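Local structure of ATP-dependent kinase YFH7 (Saccharomyces cerevisiae, 2GA8) at residues T4-L7 and A8-L12. The protein acts as an ATP-dependent kinase that could be involved in the assembly of the endoplasmic reticulum membrane. Residues are numbered along the deposited sequence; the frame is centred on the assembly and turned at random.
Sequences THKL and ADDVL
Lys6 and Asp10, one turn apart near the start of helix 4-17, bring their side chains together at the edge of its exposed side, where Asp10 also touches Tyr293 of strand 290-296. With CG anti to the backbone N (chi1 176°), the lysine turns toward the C-terminal end, and its chain then bends at chi2 to pass the carboxylate. From CB onward, CG lies 3.8 Å from Asp10 OD2, CD stays near the same oxygen, and CE sits 3.6 Å from both Asp10 OD1 and Asp10 OD2. The second bend, at chi4, leaves NZ 4.5 Å from Asp10 OD2, too far for a salt bridge. Beneath, Asp10 N donates to Lys6 O at 2.9 Å, as Val11 N does to Leu7 O. Replacing Asp10 with an alanine would probably deprive the ammonium of this nearby negative charge and free the lysine's methylenes to swing. The inner residues are apolar: Leu7 also reaches Tyr293, Val11 packs on Leu291 of the same strand, and Ala8, small enough for close approach, meets Ile47 and Ile48 of helix 47-58. The helix is therefore amphipathic, its backbone hydrogen-bonded i to i+4, while the lysine-aspartate pair probably contributes a modest, solvent-screened electrostatic attraction.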
loop_
_atom_site.group_PDB
_atom_site.type_symbol
_atom_site.label_atom_id
_atom_site.label_comp_id
_atom_site.label_asym_id
_atom_site.label_seq_id
_atom_site.Cartn_x
_atom_site.Cartn_y
_atom_site.Cartn_z
ATOM N N THR A 4 2.955 -13.972 -13.877
ATOM C CA THR A 4 2.944 -13.813 -12.425
ATOM C C THR A 4 3.816 -14.831 -11.698
ATOM O O THR A 4 4.315 -14.556 -10.607
ATOM C CB THR A 4 1.510 -13.891 -11.866
ATOM O OG1 THR A 4 0.963 -15.189 -12.119
ATOM C CG2 THR A 4 0.629 -12.841 -12.527
ATOM N N HIS A 5 3.999 -16.010 -12.283
ATOM C CA HIS A 5 4.848 -17.001 -11.633
ATOM C C HIS A 5 6.292 -16.548 -11.738
ATOM O O HIS A 5 7.109 -16.829 -10.859
ATOM C CB HIS A 5 4.671 -18.383 -12.264
ATOM C CG HIS A 5 3.442 -19.097 -11.798
ATOM N ND1 HIS A 5 2.180 -18.785 -12.258
ATOM C CD2 HIS A 5 3.274 -20.067 -10.869
ATOM C CE1 HIS A 5 1.289 -19.532 -11.631
ATOM N NE2 HIS A 5 1.926 -20.319 -10.783
ATOM N N LYS A 6 6.603 -15.837 -12.817
ATOM C CA LYS A 6 7.949 -15.318 -13.018
ATOM C C LYS A 6 8.187 -14.201 -12.008
ATOM O O LYS A 6 9.286 -14.058 -11.472
ATOM C CB LYS A 6 8.111 -14.774 -14.439
ATOM C CG LYS A 6 9.460 -14.116 -14.694
ATOM C CD LYS A 6 10.606 -15.042 -14.314
ATOM C CE LYS A 6 11.958 -14.403 -14.586
ATOM N NZ LYS A 6 12.132 -14.102 -16.034
ATOM N N LEU A 7 7.152 -13.406 -11.759
ATOM C CA LEU A 7 7.251 -12.319 -10.793
ATOM C C LEU A 7 7.535 -12.928 -9.430
ATOM O O LEU A 7 8.410 -12.463 -8.704
ATOM C CB LEU A 7 5.946 -11.523 -10.729
ATOM C CG LEU A 7 5.594 -10.625 -11.914
ATOM C CD1 LEU A 7 4.322 -9.858 -11.592
ATOM C CD2 LEU A 7 6.735 -9.659 -12.191
ATOM N N ALA A 8 6.789 -13.973 -9.089
ATOM C CA ALA A 8 6.972 -14.647 -7.809
ATOM C C ALA A 8 8.407 -15.140 -7.695
ATOM O O ALA A 8 9.012 -15.048 -6.633
ATOM C CB ALA A 8 6.000 -15.814 -7.678
ATOM N N ASP A 9 8.951 -15.673 -8.787
ATOM C CA ASP A 9 10.328 -16.148 -8.758
ATOM C C ASP A 9 11.298 -15.005 -8.501
ATOM O O ASP A 9 12.233 -15.146 -7.717
ATOM C CB ASP A 9 10.700 -16.850 -10.068
ATOM C CG ASP A 9 9.998 -18.184 -10.235
ATOM O OD1 ASP A 9 9.660 -18.814 -9.210
ATOM O OD2 ASP A 9 9.799 -18.610 -11.394
ATOM N N ASP A 10 11.074 -13.868 -9.155
ATOM C CA ASP A 10 11.960 -12.736 -8.963
ATOM C C ASP A 10 11.855 -12.196 -7.542
ATOM O O ASP A 10 12.854 -11.783 -6.964
ATOM C CB ASP A 10 11.661 -11.633 -9.985
ATOM C CG ASP A 10 11.990 -12.059 -11.411
ATOM O OD1 ASP A 10 12.998 -12.774 -11.603
ATOM O OD2 ASP A 10 11.250 -11.677 -12.337
ATOM N N VAL A 11 10.652 -12.214 -6.976
ATOM C CA VAL A 11 10.463 -11.740 -5.604
ATOM C C VAL A 11 11.224 -12.656 -4.642
ATOM O O VAL A 11 11.933 -12.188 -3.753
ATOM C CB VAL A 11 8.970 -11.726 -5.217
ATOM C CG1 VAL A 11 8.815 -11.425 -3.729
ATOM C CG2 VAL A 11 8.238 -10.682 -6.036
ATOM N N LEU A 12 11.092 -13.967 -4.833
ATOM C CA LEU A 12 11.784 -14.914 -3.969
ATOM C C LEU A 12 13.296 -14.813 -4.132
ATOM O O LEU A 12 14.048 -15.049 -3.188
ATOM C CB LEU A 12 11.324 -16.347 -4.259
ATOM C CG LEU A 12 9.854 -16.633 -3.940
ATOM C CD1 LEU A 12 9.534 -18.091 -4.237
ATOM C CD2 LEU A 12 9.582 -16.322 -2.479
#